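Argininosuccinate lyase (PDB 6RXA) is an EDDS lyase of the aspartase/fumarase superfamily, a C-N lyase engineered here for enantioselective synthesis of chiral synthons for artificial dipeptide sweeteners. Local coordinates at the interface of chains A and B and the interface of chains A and C. Coordinates in Å, arbitrary orientation; residue numbers count along the deposited sequence, not the author numbering. Chains: chain A/B/C, Argininosuccinate lyase.

Contact 1: the interface of chains A and B. Residues chain A 372, 375-376, 382; chain B 108, 206-208.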
loop_
_atom_site.group_PDB
_atom_site.type_symbol
_atom_site.label_atom_id
_atom_site.label_comp_id
_atom_site.label_asym_id
_atom_site.label_seq_id
_atom_site.Cartn_x
_atom_site.Cartn_y
_atom_site.Cartn_z
ATOM N N ASP A 372 39.964 -18.747 -4.945
ATOM C CA ASP A 372 40.641 -17.925 -5.941
ATOM C C ASP A 372 42.118 -18.276 -6.018
ATOM O O ASP A 372 42.719 -18.231 -7.102
ATOM C CB ASP A 372 40.513 -16.444 -5.575
ATOM C CG ASP A 372 39.154 -15.841 -5.917
ATOM O OD1 ASP A 372 38.509 -16.269 -6.893
ATOM O OD2 ASP A 372 38.745 -14.898 -5.214
ATOM N N VAL A 375 42.607 -21.385 -8.251
ATOM C CA VAL A 375 42.505 -20.994 -9.658
ATOM C C VAL A 375 43.772 -20.278 -10.104
ATOM O O VAL A 375 44.346 -20.585 -11.154
ATOM C CB VAL A 375 41.264 -20.106 -9.863
ATOM C CG1 VAL A 375 41.244 -19.522 -11.268
ATOM C CG2 VAL A 375 39.998 -20.897 -9.582
ATOM N N ARG A 376 44.223 -19.307 -9.309
ATOM C CA ARG A 376 45.359 -18.480 -9.697
ATOM C C ARG A 376 46.656 -19.277 -9.696
ATOM O O ARG A 376 47.502 -19.091 -10.580
ATOM C CB ARG A 376 45.457 -17.297 -8.733
ATOM C CG ARG A 376 46.403 -16.193 -9.155
ATOM C CD ARG A 376 46.445 -15.078 -8.102
ATOM N NE ARG A 376 45.176 -14.354 -7.988
ATOM C CZ ARG A 376 44.341 -14.419 -6.948
ATOM N NH1 ARG A 376 44.617 -15.177 -5.892
ATOM N NH2 ARG A 376 43.218 -13.712 -6.968
ATOM N N TYR A 382 37.069 -22.071 -12.080
ATOM C CA TYR A 382 36.504 -21.642 -10.806
ATOM C C TYR A 382 35.524 -22.674 -10.250
ATOM O O TYR A 382 35.437 -22.861 -9.030
ATOM C CB TYR A 382 35.825 -20.274 -10.919
ATOM C CG TYR A 382 35.616 -19.729 -9.522
ATOM C CD1 TYR A 382 36.640 -19.057 -8.875
ATOM C CD2 TYR A 382 34.450 -19.980 -8.815
ATOM C CE1 TYR A 382 36.496 -18.607 -7.580
ATOM C CE2 TYR A 382 34.295 -19.536 -7.510
ATOM C CZ TYR A 382 35.328 -18.845 -6.902
ATOM O OH TYR A 382 35.220 -18.398 -5.608
ATOM N N ILE B 108 35.236 -16.033 -12.984
ATOM C CA ILE B 108 36.319 -15.454 -12.197
ATOM C C ILE B 108 35.999 -14.006 -11.852
ATOM O O ILE B 108 35.668 -13.192 -12.726
ATOM C CB ILE B 108 37.652 -15.586 -12.952
ATOM C CG1 ILE B 108 38.118 -17.044 -12.949
ATOM C CG2 ILE B 108 38.695 -14.674 -12.320
ATOM C CD1 ILE B 108 39.288 -17.320 -13.904
ATOM N N THR B 206 36.766 -8.252 -5.078
ATOM C CA THR B 206 37.550 -9.428 -5.414
ATOM C C THR B 206 39.018 -9.054 -5.441
ATOM O O THR B 206 39.372 -7.897 -5.678
ATOM C CB THR B 206 37.120 -9.998 -6.777
ATOM O OG1 THR B 206 37.952 -11.113 -7.120
ATOM C CG2 THR B 206 37.242 -8.961 -7.871
ATOM N N GLY B 207 39.865 -10.049 -5.205
ATOM C CA GLY B 207 41.289 -9.872 -5.405
ATOM C C GLY B 207 41.746 -9.946 -6.844
ATOM O O GLY B 207 42.891 -9.586 -7.136
ATOM N N TRP B 208 40.888 -10.395 -7.761
ATOM C CA TRP B 208 41.255 -10.388 -9.169
ATOM C C TRP B 208 41.310 -8.951 -9.684
ATOM O O TRP B 208 40.464 -8.131 -9.319
ATOM C CB TRP B 208 40.249 -11.203 -9.988
ATOM C CG TRP B 208 40.338 -12.667 -9.721
ATOM C CD1 TRP B 208 39.537 -13.401 -8.896
ATOM C CD2 TRP B 208 41.290 -13.571 -10.271
ATOM N NE1 TRP B 208 39.939 -14.713 -8.896
ATOM C CE2 TRP B 208 41.015 -14.844 -9.733
ATOM C CE3 TRP B 208 42.355 -13.432 -11.167
ATOM C CZ2 TRP B 208 41.765 -15.970 -10.065
ATOM C CZ3 TRP B 208 43.101 -14.552 -11.497
ATOM C CH2 TRP B 208 42.799 -15.806 -10.949
HETATM O O HOH W 1 36.734 -13.324 -6.038
HETATM O O HOH W 2 39.842 -12.751 -4.028
#

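Contact 2: the interface of chains A and B. Residues chain A 233, 236, 313, 317-319; chain B 175, 178, 250-251, 254.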
loop_
_atom_site.group_PDB
_atom_site.type_symbol
_atom_site.label_atom_id
_atom_site.label_comp_id
_atom_site.label_asym_id
_atom_site.label_seq_id
_atom_site.Cartn_x
_atom_site.Cartn_y
_atom_site.Cartn_z
ATOM N N ALA A 233 -4.867 21.646 -9.348
ATOM C CA ALA A 233 -5.047 20.203 -9.424
ATOM C C ALA A 233 -3.759 19.434 -9.175
ATOM O O ALA A 233 -3.817 18.264 -8.754
ATOM C CB ALA A 233 -5.598 19.818 -10.803
ATOM N N ASP A 236 1.355 15.950 -7.585
ATOM C CA ASP A 236 2.325 14.870 -7.716
ATOM C C ASP A 236 3.522 15.098 -6.801
ATOM O O ASP A 236 4.164 14.133 -6.380
ATOM C CB ASP A 236 2.813 14.742 -9.158
ATOM C CG ASP A 236 1.785 14.145 -10.098
ATOM O OD1 ASP A 236 0.641 13.864 -9.678
ATOM O OD2 ASP A 236 2.177 13.921 -11.272
ATOM N N LEU A 313 -5.226 10.200 -5.606
ATOM C CA LEU A 313 -5.023 10.742 -6.946
ATOM C C LEU A 313 -5.583 9.803 -8.002
ATOM O O LEU A 313 -6.113 10.259 -9.017
ATOM C CB LEU A 313 -3.543 11.018 -7.183
ATOM C CG LEU A 313 -2.929 12.099 -6.279
ATOM C CD1 LEU A 313 -1.473 12.336 -6.638
ATOM C CD2 LEU A 313 -3.744 13.381 -6.365
ATOM N N GLU A 317 -10.582 13.137 -10.888
ATOM C CA GLU A 317 -10.269 13.696 -12.195
ATOM C C GLU A 317 -9.070 14.641 -12.065
ATOM O O GLU A 317 -8.481 14.786 -10.987
ATOM C CB GLU A 317 -11.494 14.399 -12.780
ATOM C CG GLU A 317 -12.659 13.449 -13.085
ATOM C CD GLU A 317 -13.342 12.909 -11.845
ATOM O OE1 GLU A 317 -13.716 13.734 -10.972
ATOM O OE2 GLU A 317 -13.518 11.674 -11.766
ATOM N N TYR A 318 -8.683 15.288 -13.172
ATOM C CA TYR A 318 -7.537 16.203 -13.143
ATOM C C TYR A 318 -8.050 17.592 -12.778
ATOM O O TYR A 318 -8.004 18.546 -13.559
ATOM C CB TYR A 318 -6.717 16.193 -14.440
ATOM C CG TYR A 318 -5.267 16.441 -14.073
ATOM C CD1 TYR A 318 -4.446 15.399 -13.691
ATOM C CD2 TYR A 318 -4.753 17.719 -14.015
ATOM C CE1 TYR A 318 -3.146 15.633 -13.271
ATOM C CE2 TYR A 318 -3.447 17.963 -13.597
ATOM C CZ TYR A 318 -2.646 16.909 -13.228
ATOM O OH TYR A 318 -1.345 17.146 -12.806
ATOM N N GLN A 319 -8.552 17.661 -11.542
ATOM C CA GLN A 319 -9.254 18.811 -11.012
ATOM C C GLN A 319 -8.775 19.132 -9.603
ATOM O O GLN A 319 -8.217 18.284 -8.904
ATOM C CB GLN A 319 -10.747 18.475 -10.823
ATOM C CG GLN A 319 -11.522 18.253 -12.085
ATOM C CD GLN A 319 -12.942 17.783 -11.827
ATOM O OE1 GLN A 319 -13.479 17.923 -10.719
ATOM N NE2 GLN A 319 -13.563 17.200 -12.854
ATOM N N ILE B 175 -2.351 18.899 -18.679
ATOM C CA ILE B 175 -1.801 17.556 -18.830
ATOM C C ILE B 175 -0.376 17.631 -19.364
ATOM O O ILE B 175 0.514 16.929 -18.881
ATOM C CB ILE B 175 -2.728 16.703 -19.717
ATOM C CG1 ILE B 175 -4.168 16.693 -19.183
ATOM C CG2 ILE B 175 -2.168 15.298 -19.852
ATOM C CD1 ILE B 175 -4.335 16.155 -17.785
ATOM N N ASN B 178 1.936 18.438 -16.473
ATOM C CA ASN B 178 2.071 17.221 -15.676
ATOM C C ASN B 178 3.083 16.273 -16.304
ATOM O O ASN B 178 3.970 15.735 -15.624
ATOM C CB ASN B 178 0.699 16.544 -15.583
ATOM C CG ASN B 178 0.769 15.102 -15.068
ATOM O OD1 ASN B 178 1.243 14.198 -15.768
ATOM N ND2 ASN B 178 0.263 14.876 -13.854
ATOM N N SER B 250 -1.163 7.675 -12.153
ATOM C CA SER B 250 -2.269 8.308 -11.442
ATOM C C SER B 250 -2.770 9.526 -12.210
ATOM O O SER B 250 -3.980 9.792 -12.225
ATOM C CB SER B 250 -1.909 8.663 -9.992
ATOM O OG SER B 250 -1.176 9.874 -9.910
ATOM N N GLY B 251 -1.875 10.251 -12.886
ATOM C CA GLY B 251 -2.326 11.373 -13.689
ATOM C C GLY B 251 -3.051 10.918 -14.932
ATOM O O GLY B 251 -3.974 11.591 -15.405
ATOM N N ARG B 254 -6.499 10.064 -13.889
ATOM C CA ARG B 254 -7.298 11.268 -13.706
ATOM C C ARG B 254 -7.805 11.813 -15.034
ATOM O O ARG B 254 -8.963 12.241 -15.134
ATOM C CB ARG B 254 -6.468 12.309 -12.950
ATOM C CG ARG B 254 -6.259 11.914 -11.498
ATOM C CD ARG B 254 -5.211 12.757 -10.783
ATOM N NE ARG B 254 -5.733 14.060 -10.438
ATOM C CZ ARG B 254 -4.981 15.059 -9.995
ATOM N NH1 ARG B 254 -3.651 14.885 -9.890
ATOM N NH2 ARG B 254 -5.571 16.213 -9.652
HETATM O O HOH W 3 1.035 12.235 -12.881
HETATM O O HOH W 4 3.728 15.645 -12.670
#

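Contact 3: the interface of chains A and B. Residues chain A 166, 170-171, 173-174, 447; chain B 227-230.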
loop_
_atom_site.group_PDB
_atom_site.type_symbol
_atom_site.label_atom_id
_atom_site.label_comp_id
_atom_site.label_asym_id
_atom_site.label_seq_id
_atom_site.Cartn_x
_atom_site.Cartn_y
_atom_site.Cartn_z
ATOM N N ILE A 166 35.358 -7.766 5.317
ATOM C CA ILE A 166 35.393 -6.356 4.944
ATOM C C ILE A 166 35.909 -5.579 6.151
ATOM O O ILE A 166 36.554 -6.146 7.037
ATOM C CB ILE A 166 34.004 -5.857 4.505
ATOM C CG1 ILE A 166 32.994 -6.005 5.641
ATOM C CG2 ILE A 166 33.531 -6.601 3.269
ATOM C CD1 ILE A 166 31.779 -5.088 5.501
ATOM N N HIS A 170 34.217 0.168 5.392
ATOM C CA HIS A 170 33.666 -0.196 4.089
ATOM C C HIS A 170 32.149 -0.312 4.135
ATOM O O HIS A 170 31.450 0.184 3.245
ATOM C CB HIS A 170 34.314 -1.510 3.659
ATOM C CG HIS A 170 33.788 -2.060 2.377
ATOM N ND1 HIS A 170 33.070 -3.235 2.327
ATOM C CD2 HIS A 170 33.879 -1.614 1.102
ATOM C CE1 HIS A 170 32.734 -3.482 1.073
ATOM N NE2 HIS A 170 33.216 -2.516 0.309
ATOM N N TYR A 171 31.617 -0.971 5.170
ATOM C CA TYR A 171 30.172 -1.100 5.313
ATOM C C TYR A 171 29.502 0.271 5.396
ATOM O O TYR A 171 28.507 0.543 4.707
ATOM C CB TYR A 171 29.831 -1.948 6.555
ATOM C CG TYR A 171 28.335 -2.070 6.738
ATOM C CD1 TYR A 171 27.624 -1.107 7.429
ATOM C CD2 TYR A 171 27.632 -3.119 6.174
ATOM C CE1 TYR A 171 26.267 -1.179 7.555
ATOM C CE2 TYR A 171 26.252 -3.203 6.301
ATOM C CZ TYR A 171 25.575 -2.230 6.997
ATOM O OH TYR A 171 24.203 -2.278 7.134
ATOM N N MET A 173 30.439 3.055 4.283
ATOM C CA MET A 173 30.457 3.790 3.029
ATOM C C MET A 173 29.398 3.301 2.051
ATOM O O MET A 173 29.040 4.049 1.141
ATOM C CB MET A 173 31.857 3.826 2.432
ATOM C CG MET A 173 32.822 4.643 3.298
ATOM S SD MET A 173 32.231 6.266 3.820
ATOM C CE MET A 173 32.208 7.115 2.248
ATOM N N ALA A 174 28.855 2.089 2.224
ATOM C CA ALA A 174 27.671 1.722 1.452
ATOM C C ALA A 174 26.509 2.620 1.832
ATOM O O ALA A 174 25.780 3.123 0.966
ATOM C CB ALA A 174 27.308 0.253 1.699
ATOM N N GLY A 447 35.547 0.728 -4.651
ATOM C CA GLY A 447 34.421 0.316 -3.831
ATOM C C GLY A 447 34.643 -0.898 -2.965
ATOM O O GLY A 447 33.687 -1.418 -2.383
ATOM N N ASN B 227 30.581 1.511 -4.257
ATOM C CA ASN B 227 30.751 0.613 -3.122
ATOM C C ASN B 227 30.151 -0.758 -3.421
ATOM O O ASN B 227 29.040 -0.867 -3.946
ATOM C CB ASN B 227 30.119 1.237 -1.884
ATOM C CG ASN B 227 30.230 0.353 -0.680
ATOM O OD1 ASN B 227 29.435 -0.573 -0.517
ATOM N ND2 ASN B 227 31.209 0.633 0.185
ATOM N N SER B 228 30.925 -1.806 -3.119
ATOM C CA SER B 228 30.544 -3.162 -3.509
ATOM C C SER B 228 29.297 -3.652 -2.784
ATOM O O SER B 228 28.521 -4.428 -3.358
ATOM C CB SER B 228 31.698 -4.129 -3.269
ATOM O OG SER B 228 32.082 -4.134 -1.906
ATOM N N ILE B 229 29.077 -3.234 -1.531
ATOM C CA ILE B 229 27.828 -3.581 -0.860
ATOM C C ILE B 229 26.664 -2.885 -1.548
ATOM O O ILE B 229 25.638 -3.503 -1.849
ATOM C CB ILE B 229 27.881 -3.249 0.644
ATOM C CG1 ILE B 229 28.897 -4.132 1.357
ATOM C CG2 ILE B 229 26.495 -3.397 1.269
ATOM C CD1 ILE B 229 29.375 -3.510 2.654
ATOM N N GLU B 230 26.804 -1.590 -1.821
ATOM C CA GLU B 230 25.748 -0.887 -2.542
ATOM C C GLU B 230 25.496 -1.539 -3.897
ATOM O O GLU B 230 24.349 -1.579 -4.356
ATOM C CB GLU B 230 26.116 0.593 -2.680
ATOM C CG GLU B 230 25.085 1.465 -3.388
ATOM C CD GLU B 230 23.779 1.635 -2.634
ATOM O OE1 GLU B 230 23.533 0.947 -1.611
ATOM O OE2 GLU B 230 22.976 2.480 -3.078
#

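Contact 4: the interface of chains A and C. Residues chain A 367-368, 371, 386, 389-390, 393; chain C 282-285.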
loop_
_atom_site.group_PDB
_atom_site.type_symbol
_atom_site.label_atom_id
_atom_site.label_comp_id
_atom_site.label_asym_id
_atom_site.label_seq_id
_atom_site.Cartn_x
_atom_site.Cartn_y
_atom_site.Cartn_z
ATOM N N MET A 367 36.812 -18.439 2.620
ATOM C CA MET A 367 36.915 -19.550 1.681
ATOM C C MET A 367 36.968 -19.096 0.220
ATOM O O MET A 367 37.518 -19.820 -0.618
ATOM C CB MET A 367 35.780 -20.550 1.889
ATOM C CG MET A 367 35.846 -21.290 3.206
ATOM S SD MET A 367 37.343 -22.275 3.386
ATOM C CE MET A 367 38.195 -21.357 4.671
ATOM N N THR A 368 36.403 -17.931 -0.114
ATOM C CA THR A 368 36.526 -17.455 -1.488
ATOM C C THR A 368 37.985 -17.227 -1.840
ATOM O O THR A 368 38.452 -17.637 -2.907
ATOM C CB THR A 368 35.751 -16.162 -1.716
ATOM O OG1 THR A 368 34.356 -16.370 -1.514
ATOM C CG2 THR A 368 35.968 -15.697 -3.164
ATOM N N THR A 371 39.633 -20.398 -2.627
ATOM C CA THR A 371 39.235 -20.863 -3.955
ATOM C C THR A 371 39.946 -20.082 -5.058
ATOM O O THR A 371 40.441 -20.667 -6.034
ATOM C CB THR A 371 37.718 -20.697 -4.109
ATOM O OG1 THR A 371 37.027 -21.278 -2.991
ATOM C CG2 THR A 371 37.225 -21.351 -5.401
ATOM N N HIS A 386 35.833 -24.377 -6.544
ATOM C CA HIS A 386 34.745 -24.179 -5.592
ATOM C C HIS A 386 34.319 -25.498 -4.963
ATOM O O HIS A 386 34.126 -25.576 -3.744
ATOM C CB HIS A 386 33.610 -23.492 -6.341
ATOM C CG HIS A 386 32.356 -23.313 -5.553
ATOM N ND1 HIS A 386 31.513 -24.362 -5.252
ATOM C CD2 HIS A 386 31.775 -22.201 -5.050
ATOM C CE1 HIS A 386 30.473 -23.899 -4.577
ATOM N NE2 HIS A 386 30.600 -22.591 -4.453
ATOM N N VAL A 389 36.865 -26.594 -2.327
ATOM C CA VAL A 389 36.812 -25.808 -1.099
ATOM C C VAL A 389 35.513 -26.048 -0.331
ATOM O O VAL A 389 35.507 -26.046 0.899
ATOM C CB VAL A 389 37.078 -24.321 -1.389
ATOM C CG1 VAL A 389 36.909 -23.495 -0.113
ATOM C CG2 VAL A 389 38.482 -24.147 -1.986
ATOM N N ALA A 390 34.395 -26.278 -1.014
ATOM C CA ALA A 390 33.191 -26.636 -0.272
ATOM C C ALA A 390 33.422 -27.899 0.551
ATOM O O ALA A 390 32.944 -28.001 1.689
ATOM C CB ALA A 390 32.013 -26.817 -1.223
ATOM N N VAL A 393 35.251 -27.092 3.681
ATOM C CA VAL A 393 34.384 -26.545 4.720
ATOM C C VAL A 393 33.562 -27.646 5.373
ATOM O O VAL A 393 33.393 -27.672 6.594
ATOM C CB VAL A 393 33.465 -25.449 4.154
ATOM C CG1 VAL A 393 32.450 -25.020 5.212
ATOM C CG2 VAL A 393 34.268 -24.271 3.707
ATOM N N ILE C 282 29.987 -18.473 -5.807
ATOM C CA ILE C 282 31.333 -17.980 -5.552
ATOM C C ILE C 282 31.862 -18.395 -4.183
ATOM O O ILE C 282 33.027 -18.776 -4.061
ATOM C CB ILE C 282 31.402 -16.446 -5.733
ATOM C CG1 ILE C 282 32.722 -15.877 -5.215
ATOM C CG2 ILE C 282 30.238 -15.731 -5.032
ATOM C CD1 ILE C 282 32.923 -14.419 -5.608
ATOM N N MET C 283 31.033 -18.317 -3.129
ATOM C CA MET C 283 31.478 -18.545 -1.758
ATOM C C MET C 283 31.187 -19.978 -1.331
ATOM O O MET C 283 30.029 -20.303 -1.033
ATOM C CB MET C 283 30.750 -17.563 -0.829
ATOM C CG MET C 283 31.128 -16.108 -1.039
ATOM S SD MET C 283 30.115 -14.928 -0.132
ATOM C CE MET C 283 28.549 -15.051 -0.992
ATOM N N PRO C 284 32.182 -20.865 -1.272
ATOM C CA PRO C 284 31.868 -22.286 -1.049
ATOM C C PRO C 284 31.363 -22.604 0.337
ATOM O O PRO C 284 30.784 -23.686 0.532
ATOM C CB PRO C 284 33.197 -23.008 -1.334
ATOM C CG PRO C 284 34.051 -21.998 -2.049
ATOM C CD PRO C 284 33.618 -20.650 -1.521
ATOM N N GLN C 285 31.563 -21.719 1.319
ATOM C CA GLN C 285 31.085 -21.989 2.663
ATOM C C GLN C 285 29.577 -21.819 2.817
ATOM O O GLN C 285 29.035 -22.238 3.847
ATOM C CB GLN C 285 31.807 -21.104 3.699
ATOM C CG GLN C 285 31.251 -19.697 3.906
ATOM C CD GLN C 285 31.679 -18.695 2.865
ATOM O OE1 GLN C 285 32.384 -19.015 1.914
ATOM N NE2 GLN C 285 31.221 -17.450 3.033
HETATM O O HOH W 5 33.984 -16.855 1.221
#

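Contact 1: the interface of chains A and B
B:Trp208 lays its indole against one side of helix 367-378 of chain A, where A:Asp372, A:Val375 and A:Arg376 receive it. The direct polar contact is a hydrogen bond from the indole NE1 to the carboxylate OD1 of A:Asp372, 2.9 Å long and 157° at the hydrogen. A:Asp372 has CG anti to its carbonyl carbon (chi1 -78°), which brings OD1 to the indole N-H. OD1 lies in the indole plane, but the N-H reaches it from above the carboxylate plane. The two planes stand 87° apart.

The other carboxylate oxygen faces water. A:Asp372 OD2 is 2.7 Å from water 1, which also meets the hydroxyl of B:Thr206. Water 2 joins OD2 to the backbone N of B:Gly207. Within chain B, B:Thr206 OG1 accepts the backbone N-H of B:Trp208 at 3.1 Å and so steadies the tryptophan's backbone.

On one indole face lies NH2 of A:Arg376, 3.8 Å from the centroid of the five-membered ring, a cation-pi contact. This arginine is poorly ordered. CG2 of B:Ile108 covers the opposite face.

Apolar packing adds to the contact at the six-membered ring. A:Val375 CG1 is 3.8 Å from B:Trp208 CZ2 and also touches B:Ile108 CD1. An alanine in place of B:Trp208 would probably leave A:Asp372 OD1 without its N-H partner and open a gap beside A:Val375.

The site fastens a chain B loop to a helix of chain A in the tetramer.

Contact 2: the interface of chains A and B
B:Arg254 starts with CG anti to its carbonyl carbon and bends at chi3 (76°), which brings its guanidinium over the ring of A:Tyr318. B:Asn178 has CG anti to the backbone N (chi1 166°), and its amide reaches the phenol tip.

The arginine works mainly through its edge. NH2 gives a nearly straight hydrogen bond to A:Ala233 O at 2.8 Å. NE donates to A:Glu317 O at 2.9 Å, from above that carbonyl plane. A further bond from NH2 to A:Gln319 O is weak. Both stronger acceptors lie in the guanidinium plane, and together they fix its rotation.

The faces of the guanidinium are used as well. A:Tyr318 stacks on one, with planes 27° apart and CZ of B:Arg254 4.1 Å from the ring centroid. A:Leu313 CD2 packs on the other. The second face of the tyrosine takes CD1 of B:Ile175, 3.8 Å from CG of A:Tyr318.

At the tyrosine tip, B:Asn178 ND2 donates to OH of A:Tyr318 at 3.0 Å. Water 3 connects the same ND2 to OD2 of A:Asp236, and water 4 connects OD2 to the backbone O of B:Asn178.

The site joins long helices of chain B to a loop and helix ends of chain A, and holds A:Tyr318 between two side chains.

Contact 3: the interface of chains A and B
The imidazole of A:His170 meets B:Ser228 at its edge, with the hydroxyl OG and the carbonyl oxygen of A:Gly447 both in the ring plane. CD1 of A:Ile166 lies at the edge too. The amide of B:Asn227 is turned 26° from the imidazole. In this lyase of the aspartase/fumarase superfamily, the contact sets helix 168-193 of chain A against the start of helix 228-233 of chain B.

A:Gly447 O is gripped by several donors. Within chain A, A:His170 NE2 donates to A:Gly447 O at 2.9 Å. The backbone N of B:Ser228 donates to A:Gly447 O, also at 2.9 Å, and B:Ser228 OG does so at 3.2 Å. The bond from A:His170 NE2 to B:Ser228 OG is weak.

B:Asn227 holds its CG anti to the backbone N (chi1 179°), and its amide is used at both ends. ND2 donates to A:His170 O at 3.1 Å. OD1 accepts the N-H of B:Glu230 on a lone pair, 162° at the hydrogen, and so caps the helix start. The amide carbon also rests against A:Ala174, 3.6 Å from CG to CA.

B:Ile229 provides the apolar side. Its CD1 tip sits 3.7 Å from CA of A:Tyr171 and also touches A:His170 and A:Ile166. B:Ile229 CB packs on the methyl CB of A:Ala174 at 3.7 Å.

Contact 4: the interface of chains A and C
The signature loop of the aspartase/fumarase superfamily, which includes C:Ile282 to C:Gln285, inserts C:Pro284 between helices 367-378 and 382-399 of chain A. One face of the A:His386 imidazole receives the proline: C:Pro284 CB sits 4.0 Å above the ring plane, over its centre. A:His386 has CG anti to its backbone N (chi1 175°), which turns the ring toward the proline.

Other chain A groups surround the proline. A:Val389 CG1 touches C:Pro284 CG at 3.8 Å. CB of the proline packs on CA of A:Ala390 at the same distance. A:Thr371 OG1 lies beside CG, with its hydroxyl bonded back to A:Met367 O at 2.8 Å.

Alongside, C:Gln285 CB rests on A:Val393 CG2, 4.0 Å away. A:Thr368 turns its methyl CG2 to CG1 of C:Ile282, 3.8 Å apart.

No direct hydrogen bond crosses this patch. Water 5 makes the polar link: it is 2.8 Å from A:Thr368 OG1, meets that residue's backbone N, and reaches the side-chain oxygen OE1 of C:Gln285.

An alanine in place of A:His386 would probably uncover one side of C:Pro284 and leave the loop freer to shift. The site braces the signature loop of chain C, which in this superfamily carries the catalytic serine, against chain A; C:Ser281, just before C:Ile282, binds succinate and fumarate.

Contact 1 and contact 4 lie about 11 Å apart, measured between the centres of their C-alpha atoms. Both use helices 367-378 and 382-399 of chain A, where A:Thr371 faces chain C and the next residue, A:Asp372, faces chain B. One helix thus touches two neighbours. Contact 3 is about 20 Å from contact 1 and 21 Å from contact 4. Contact 2 is farther off, 40 Å from contact 3 and 54 Å from the other two. Contacts 2 and 3 use helices 168-193 and 228-233 from opposite chains. Both interfaces are two-fold symmetric; together they join the chains into the tetramer.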